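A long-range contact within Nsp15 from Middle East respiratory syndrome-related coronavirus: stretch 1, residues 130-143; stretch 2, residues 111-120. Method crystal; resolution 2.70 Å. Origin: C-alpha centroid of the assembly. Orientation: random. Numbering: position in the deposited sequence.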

ATOM      1  N   SER A 130     -38.267 -24.069  -1.436  1.00 52.33           N
ATOM      2  CA  SER A 130     -39.079 -22.877  -1.692  1.00 53.66           C
ATOM      3  C   SER A 130     -38.311 -21.750  -2.396  1.00 53.48           C
ATOM      4  O   SER A 130     -38.606 -20.582  -2.191  1.00 55.78           O
ATOM      5  CB  SER A 130     -39.686 -22.377  -0.386  1.00 55.96           C
ATOM      6  OG  SER A 130     -38.707 -22.207   0.616  1.00 62.38           O
ATOM      7  N   THR A 131     -37.347 -22.109  -3.240  1.00 51.07           N
ATOM      8  CA  THR A 131     -36.531 -21.135  -3.964  1.00 46.85           C
ATOM      9  C   THR A 131     -36.528 -21.558  -5.431  1.00 48.73           C
ATOM     10  O   THR A 131     -36.167 -22.677  -5.730  1.00 49.70           O
ATOM     11  CB  THR A 131     -35.075 -21.146  -3.443  1.00 43.58           C
ATOM     12  OG1 THR A 131     -35.069 -21.089  -2.014  1.00 38.54           O
ATOM     13  CG2 THR A 131     -34.250 -20.001  -4.028  1.00 40.93           C
ATOM     14  N   PRO A 132     -36.940 -20.675  -6.350  1.00 51.23           N
ATOM     15  CA  PRO A 132     -37.057 -21.069  -7.765  1.00 51.84           C
ATOM     16  C   PRO A 132     -35.750 -21.463  -8.493  1.00 52.32           C
ATOM     17  O   PRO A 132     -35.731 -22.477  -9.201  1.00 56.81           O
ATOM     18  CB  PRO A 132     -37.674 -19.819  -8.433  1.00 51.51           C
ATOM     19  CG  PRO A 132     -37.422 -18.698  -7.482  1.00 49.56           C
ATOM     20  CD  PRO A 132     -37.453 -19.314  -6.117  1.00 50.48           C
ATOM     21  N   ASN A 133     -34.699 -20.655  -8.366  1.00 49.61           N
ATOM     22  CA  ASN A 133     -33.465 -20.864  -9.116  1.00 47.83           C
ATOM     23  C   ASN A 133     -32.365 -21.193  -8.136  1.00 47.84           C
ATOM     24  O   ASN A 133     -31.895 -20.305  -7.416  1.00 51.37           O
ATOM     25  CB  ASN A 133     -33.103 -19.608  -9.910  1.00 48.99           C
ATOM     26  CG  ASN A 133     -34.088 -19.307 -11.044  1.00 49.88           C
ATOM     27  OD1 ASN A 133     -34.662 -20.191 -11.631  1.00 52.32           O
ATOM     28  ND2 ASN A 133     -34.238 -18.044 -11.374  1.00 55.94           N
ATOM     29  N   ALA A 134     -31.962 -22.461  -8.078  1.00 46.50           N
ATOM     30  CA  ALA A 134     -31.020 -22.906  -7.039  1.00 48.09           C
ATOM     31  C   ALA A 134     -30.367 -24.251  -7.307  1.00 48.89           C
ATOM     32  O   ALA A 134     -30.794 -25.005  -8.176  1.00 45.64           O
ATOM     33  CB  ALA A 134     -31.723 -22.969  -5.694  1.00 49.61           C
ATOM     34  N   ILE A 135     -29.342 -24.535  -6.503  1.00 50.17           N
ATOM     35  CA  ILE A 135     -28.574 -25.778  -6.541  1.00 46.69           C
ATOM     36  C   ILE A 135     -28.582 -26.397  -5.134  1.00 43.87           C
ATOM     37  O   ILE A 135     -28.458 -25.687  -4.126  1.00 43.79           O
ATOM     38  CB  ILE A 135     -27.127 -25.470  -7.003  1.00 49.54           C
ATOM     39  CG1 ILE A 135     -27.126 -25.106  -8.484  1.00 52.16           C
ATOM     40  CG2 ILE A 135     -26.171 -26.633  -6.742  1.00 49.87           C
ATOM     41  CD1 ILE A 135     -25.855 -24.435  -8.941  1.00 55.81           C
ATOM     42  N   PHE A 136     -28.745 -27.713  -5.052  1.00 43.60           N
ATOM     43  CA  PHE A 136     -28.713 -28.381  -3.753  1.00 41.99           C
ATOM     44  C   PHE A 136     -27.651 -29.454  -3.730  1.00 43.15           C
ATOM     45  O   PHE A 136     -27.536 -30.232  -4.681  1.00 44.13           O
ATOM     46  CB  PHE A 136     -30.053 -28.997  -3.392  1.00 41.26           C
ATOM     47  CG  PHE A 136     -30.142 -29.396  -1.948  1.00 42.40           C
ATOM     48  CD1 PHE A 136     -30.117 -30.725  -1.564  1.00 43.55           C
ATOM     49  CD2 PHE A 136     -30.181 -28.428  -0.970  1.00 42.77           C
ATOM     50  CE1 PHE A 136     -30.151 -31.076  -0.224  1.00 44.42           C
ATOM     51  CE2 PHE A 136     -30.230 -28.765   0.364  1.00 43.44           C
ATOM     52  CZ  PHE A 136     -30.209 -30.092   0.744  1.00 44.83           C
ATOM     53  N   ILE A 137     -26.882 -29.485  -2.644  1.00 43.04           N
ATOM     54  CA  ILE A 137     -25.869 -30.509  -2.463  1.00 48.31           C
ATOM     55  C   ILE A 137     -26.203 -31.332  -1.231  1.00 47.13           C
ATOM     56  O   ILE A 137     -26.579 -30.770  -0.191  1.00 45.00           O
ATOM     57  CB  ILE A 137     -24.424 -29.932  -2.415  1.00 51.75           C
ATOM     58  CG1 ILE A 137     -24.168 -29.086  -1.172  1.00 57.84           C
ATOM     59  CG2 ILE A 137     -24.143 -29.092  -3.655  1.00 52.34           C
ATOM     60  CD1 ILE A 137     -22.987 -28.127  -1.294  1.00 57.56           C
ATOM     61  N   SER A 138     -26.106 -32.660  -1.374  1.00 44.69           N
ATOM     62  CA  SER A 138     -26.380 -33.560  -0.268  1.00 44.85           C
ATOM     63  C   SER A 138     -25.621 -34.865  -0.333  1.00 43.79           C
ATOM     64  O   SER A 138     -25.193 -35.316  -1.383  1.00 44.59           O
ATOM     65  CB  SER A 138     -27.895 -33.835  -0.117  1.00 46.48           C
ATOM     66  OG  SER A 138     -28.258 -35.130  -0.558  1.00 45.60           O
ATOM     67  N   ASP A 139     -25.492 -35.464   0.839  1.00 47.32           N
ATOM     68  CA  ASP A 139     -24.770 -36.710   1.032  1.00 53.35           C
ATOM     69  C   ASP A 139     -25.668 -37.912   0.735  1.00 52.30           C
ATOM     70  O   ASP A 139     -25.178 -39.040   0.672  1.00 51.08           O
ATOM     71  CB  ASP A 139     -24.214 -36.803   2.472  1.00 55.22           C
ATOM     72  CG  ASP A 139     -25.239 -36.399   3.550  1.00 58.04           C
ATOM     73  OD1 ASP A 139     -26.397 -36.037   3.224  1.00 58.14           O
ATOM     74  OD2 ASP A 139     -24.871 -36.423   4.744  1.00 62.96           O
ATOM     75  N   ARG A 140     -26.964 -37.656   0.542  1.00 49.58           N
ATOM     76  CA  ARG A 140     -27.959 -38.706   0.347  1.00 51.57           C
ATOM     77  C   ARG A 140     -29.026 -38.327  -0.695  1.00 56.18           C
ATOM     78  O   ARG A 140     -29.488 -37.186  -0.742  1.00 59.16           O
ATOM     79  CB  ARG A 140     -28.623 -39.047   1.685  1.00 51.67           C
ATOM     80  CG  ARG A 140     -29.278 -37.864   2.379  1.00 55.50           C
ATOM     81  CD  ARG A 140     -29.493 -38.105   3.858  1.00 55.79           C
ATOM     82  NE  ARG A 140     -30.268 -37.015   4.460  1.00 63.12           N
ATOM     83  CZ  ARG A 140     -31.601 -36.902   4.429  1.00 64.11           C
ATOM     84  NH1 ARG A 140     -32.358 -37.805   3.812  1.00 62.63           N
ATOM     85  NH2 ARG A 140     -32.186 -35.869   5.023  1.00 67.21           N
ATOM     86  N   LYS A 141     -29.400 -39.295  -1.535  1.00 60.62           N
ATOM     87  CA  LYS A 141     -30.569 -39.169  -2.419  1.00 60.64           C
ATOM     88  C   LYS A 141     -31.729 -38.548  -1.663  1.00 61.15           C
ATOM     89  O   LYS A 141     -32.002 -38.932  -0.517  1.00 59.16           O
ATOM     90  CB  LYS A 141     -31.016 -40.545  -2.947  1.00 60.14           C
ATOM     91  CG  LYS A 141     -30.407 -40.943  -4.285  1.00 62.61           C
ATOM     92  CD  LYS A 141     -31.169 -42.084  -4.963  1.00 65.78           C
ATOM     93  CE  LYS A 141     -32.469 -41.634  -5.636  1.00 63.54           C
ATOM     94  NZ  LYS A 141     -32.220 -40.959  -6.939  1.00 59.34           N
ATOM     95  N   ILE A 142     -32.413 -37.594  -2.290  1.00 60.56           N
ATOM     96  CA  ILE A 142     -33.606 -37.020  -1.673  1.00 59.82           C
ATOM     97  C   ILE A 142     -34.815 -37.475  -2.446  1.00 56.65           C
ATOM     98  O   ILE A 142     -35.007 -37.070  -3.599  1.00 53.44           O
ATOM     99  CB  ILE A 142     -33.546 -35.488  -1.572  1.00 60.91           C
ATOM    100  CG1 ILE A 142     -32.607 -35.111  -0.424  1.00 64.37           C
ATOM    101  CG2 ILE A 142     -34.926 -34.905  -1.291  1.00 58.40           C
ATOM    102  CD1 ILE A 142     -32.075 -33.696  -0.488  1.00 65.83           C
ATOM    103  N   LYS A 143     -35.602 -38.331  -1.786  1.00 53.23           N
ATOM    104  CA  LYS A 143     -36.768 -38.955  -2.378  1.00 50.96           C
ATOM    105  C   LYS A 143     -36.364 -39.411  -3.760  1.00 48.12           C
ATOM    106  O   LYS A 143     -35.419 -40.173  -3.890  1.00 48.68           O
ATOM    107  CB  LYS A 143     -37.972 -38.000  -2.393  1.00 52.34           C
ATOM    108  CG  LYS A 143     -38.411 -37.542  -1.013  1.00 52.57           C
ATOM    109  CD  LYS A 143     -39.844 -37.011  -1.005  1.00 56.94           C
ATOM    110  CE  LYS A 143     -40.156 -36.252   0.280  1.00 58.87           C
ATOM    111  NZ  LYS A 143     -41.613 -36.042   0.489  1.00 62.04           N
TER
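Stretch 2 (111-120) SALNICFDIR

Stretch 2 lies alongside stretch 1 as a neighbouring parallel β-strand. Ile 115 to Asp 118 are extended and run in the same direction as strand Ala 134 to Ser 138; the two axes approach to 4.6 Å and diverge by 22° (signed crossing angle -22°), and together the stretches bury 826 Å². The register pairs Ala 134 with Ile 115, Ile 135 with Cys 116, Phe 136 with Phe 117 and Ile 137 with Asp 118, the CA atoms of Ile 135 and Cys 116 standing 4.5 Å apart and those of Phe 136 and Phe 117 4.9 Å apart.

Four backbone hydrogen bonds form the ladder, switching donor strand at each rung as parallel pairing requires. Ile 135 N donates to Ile 115 O (2.9 Å), Phe 117 N to Ile 135 O (2.8 Å), Ile 137 N to Phe 117 O (2.9 Å), and Ile 119 N to Ile 137 O (3.0 Å), the last carrying the pairing one residue past the strand of stretch 2. Between the rungs, CA-H...O contacts help close the seam: Cys 116 CA lies 3.3 Å from Ile 135 O, and Phe 136 CA 3.5 Å from Phe 117 O. Before the ladder starts, Asn 133 O and Leu 113 O come within 3.1 Å of each other; both are acceptors, so no hydrogen bond joins them.

Side chains alternate between the two faces of the sheet. On the face of Ala 134, Ile 115, Phe 136 and Phe 117, small and large residues complement one another. The methyl of Ala 134 meets the edge of the Phe 117 ring, with Ala 134 CB 3.6 Å from Phe 117 CE1; farther along the ring, Phe 117 CZ comes 3.7 Å from Thr 131 OG1. The ring of Phe 136 (chi1 t) leans along stretch 2, its CD2 3.6 Å from Phe 117 CB and its CZ 3.7 Å from Ile 119 CB, so that it spans from one side chain to the other.

On the face of Ile 135, Cys 116, Ile 137 and Asp 118, the sulfur of Cys 116 is the bump between two isoleucines: SG lies 4.2 Å from Ile 135 CG2 and 4.0 Å from Ile 137 CD1. Next to it, Ile 137 CG1 comes tightly against Asp 118 OD2, at 3.0 Å. That carboxylate is held within stretch 2 by a salt bridge, Arg 120 NH2 to Asp 118 OD2 at 2.7 Å.

Ile 119 has the largest area covered by the opposing stretch. It fits a hollow formed by Phe 136, the strand's last residue Ser 138, and the chain that follows it: its CB is 3.6 Å from Ser 138 CB, its CG2 3.3 Å from Asp 139 OD1, and its CD1 3.6 Å from Arg 140 NH2 and 4.1 Å from Ile 142 CD1. At the other end Asn 133 covers the start of stretch 2, its CB 3.9 Å from Asn 114 OD1; the contact thins out at Ala 112, whose CB is 4.4 Å from Asn 133 ND2.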

ATOM      1  N   SER A 111     -33.056 -12.555  -4.633  1.00 91.11           N
ATOM      2  CA  SER A 111     -32.575 -12.071  -5.925  1.00 88.12           C
ATOM      3  C   SER A 111     -32.699 -13.290  -6.840  1.00 89.76           C
ATOM      4  O   SER A 111     -32.982 -14.392  -6.360  1.00 84.88           O
ATOM      5  CB  SER A 111     -31.146 -11.488  -5.863  1.00 83.26           C
ATOM      6  OG  SER A 111     -30.412 -11.955  -4.744  1.00 79.68           O
ATOM      7  N   ALA A 112     -32.535 -13.103  -8.147  1.00 90.82           N
ATOM      8  CA  ALA A 112     -32.679 -14.214  -9.083  1.00 87.73           C
ATOM      9  C   ALA A 112     -31.320 -14.764  -9.555  1.00 84.94           C
ATOM     10  O   ALA A 112     -31.099 -14.924 -10.751  1.00 89.27           O
ATOM     11  CB  ALA A 112     -33.543 -13.794 -10.258  1.00 88.93           C
ATOM     12  N   LEU A 113     -30.424 -15.059  -8.607  1.00 78.65           N
ATOM     13  CA  LEU A 113     -29.170 -15.798  -8.872  1.00 70.08           C
ATOM     14  C   LEU A 113     -29.365 -17.264  -8.517  1.00 61.63           C
ATOM     15  O   LEU A 113     -30.377 -17.624  -7.948  1.00 62.95           O
ATOM     16  CB  LEU A 113     -28.000 -15.264  -8.028  1.00 70.43           C
ATOM     17  CG  LEU A 113     -27.867 -13.751  -7.813  1.00 71.70           C
ATOM     18  CD1 LEU A 113     -28.299 -13.390  -6.398  1.00 70.79           C
ATOM     19  CD2 LEU A 113     -26.443 -13.269  -8.062  1.00 73.00           C
ATOM     20  N   ASN A 114     -28.387 -18.105  -8.834  1.00 58.34           N
ATOM     21  CA  ASN A 114     -28.409 -19.513  -8.401  1.00 57.08           C
ATOM     22  C   ASN A 114     -27.740 -19.687  -7.040  1.00 47.57           C
ATOM     23  O   ASN A 114     -26.526 -19.735  -6.946  1.00 42.81           O
ATOM     24  CB  ASN A 114     -27.697 -20.428  -9.407  1.00 63.01           C
ATOM     25  CG  ASN A 114     -28.439 -20.561 -10.720  1.00 70.16           C
ATOM     26  OD1 ASN A 114     -29.603 -20.983 -10.758  1.00 79.07           O
ATOM     27  ND2 ASN A 114     -27.755 -20.231 -11.817  1.00 70.87           N
ATOM     28  N   ILE A 115     -28.544 -19.812  -6.002  1.00 43.85           N
ATOM     29  CA  ILE A 115     -28.055 -20.027  -4.648  1.00 45.18           C
ATOM     30  C   ILE A 115     -27.859 -21.523  -4.386  1.00 46.58           C
ATOM     31  O   ILE A 115     -28.772 -22.350  -4.614  1.00 47.42           O
ATOM     32  CB  ILE A 115     -29.055 -19.471  -3.596  1.00 47.98           C
ATOM     33  CG1 ILE A 115     -29.441 -18.022  -3.966  1.00 49.59           C
ATOM     34  CG2 ILE A 115     -28.501 -19.623  -2.180  1.00 43.94           C
ATOM     35  CD1 ILE A 115     -30.152 -17.272  -2.870  1.00 52.57           C
ATOM     36  N   CYS A 116     -26.677 -21.847  -3.866  1.00 42.39           N
ATOM     37  CA  CYS A 116     -26.292 -23.206  -3.595  1.00 41.26           C
ATOM     38  C   CYS A 116     -26.521 -23.513  -2.135  1.00 40.00           C
ATOM     39  O   CYS A 116     -25.955 -22.850  -1.273  1.00 39.34           O
ATOM     40  CB  CYS A 116     -24.819 -23.383  -3.927  1.00 44.57           C
ATOM     41  SG  CYS A 116     -24.187 -24.996  -3.459  1.00 50.89           S
ATOM     42  N   PHE A 117     -27.340 -24.523  -1.855  1.00 39.75           N
ATOM     43  CA  PHE A 117     -27.713 -24.876  -0.477  1.00 37.72           C
ATOM     44  C   PHE A 117     -27.133 -26.237  -0.137  1.00 39.76           C
ATOM     45  O   PHE A 117     -26.906 -27.050  -1.042  1.00 39.56           O
ATOM     46  CB  PHE A 117     -29.229 -25.006  -0.352  1.00 36.53           C
ATOM     47  CG  PHE A 117     -30.002 -23.764  -0.660  1.00 35.72           C
ATOM     48  CD1 PHE A 117     -30.275 -23.401  -1.968  1.00 37.08           C
ATOM     49  CD2 PHE A 117     -30.517 -22.994   0.355  1.00 34.49           C
ATOM     50  CE1 PHE A 117     -31.033 -22.277  -2.243  1.00 35.18           C
ATOM     51  CE2 PHE A 117     -31.250 -21.863   0.084  1.00 33.06           C
ATOM     52  CZ  PHE A 117     -31.520 -21.514  -1.214  1.00 33.75           C
ATOM     53  N   ASP A 118     -26.969 -26.523   1.159  1.00 41.92           N
ATOM     54  CA  ASP A 118     -26.361 -27.797   1.592  1.00 43.58           C
ATOM     55  C   ASP A 118     -27.190 -28.507   2.663  1.00 41.12           C
ATOM     56  O   ASP A 118     -27.662 -27.882   3.600  1.00 38.63           O
ATOM     57  CB  ASP A 118     -24.916 -27.546   2.092  1.00 46.04           C
ATOM     58  CG  ASP A 118     -24.127 -28.847   2.370  1.00 48.84           C
ATOM     59  OD1 ASP A 118     -24.481 -29.586   3.332  1.00 47.77           O
ATOM     60  OD2 ASP A 118     -23.124 -29.106   1.652  1.00 45.42           O
ATOM     61  N   ILE A 119     -27.331 -29.824   2.531  1.00 38.65           N
ATOM     62  CA  ILE A 119     -28.075 -30.618   3.501  1.00 36.16           C
ATOM     63  C   ILE A 119     -27.502 -30.513   4.921  1.00 35.98           C
ATOM     64  O   ILE A 119     -28.225 -30.657   5.887  1.00 34.19           O
ATOM     65  CB  ILE A 119     -28.128 -32.097   3.071  1.00 36.91           C
ATOM     66  CG1 ILE A 119     -29.121 -32.914   3.920  1.00 37.80           C
ATOM     67  CG2 ILE A 119     -26.760 -32.742   3.183  1.00 37.79           C
ATOM     68  CD1 ILE A 119     -30.371 -33.302   3.197  1.00 39.68           C
ATOM     69  N   ARG A 120     -26.201 -30.292   5.061  1.00 40.43           N
ATOM     70  CA  ARG A 120     -25.594 -30.263   6.399  1.00 40.19           C
ATOM     71  C   ARG A 120     -25.950 -29.011   7.212  1.00 39.36           C
ATOM     72  O   ARG A 120     -25.693 -28.969   8.412  1.00 35.91           O
ATOM     73  CB  ARG A 120     -24.082 -30.447   6.320  1.00 40.10           C
ATOM     74  CG  ARG A 120     -23.699 -31.887   6.031  1.00 41.45           C
ATOM     75  CD  ARG A 120     -22.306 -32.034   5.435  1.00 41.48           C
ATOM     76  NE  ARG A 120     -22.230 -31.464   4.088  1.00 41.88           N
ATOM     77  CZ  ARG A 120     -21.149 -31.479   3.323  1.00 40.50           C
ATOM     78  NH1 ARG A 120     -20.001 -32.039   3.737  1.00 40.57           N
ATOM     79  NH2 ARG A 120     -21.222 -30.925   2.135  1.00 42.22           N
TER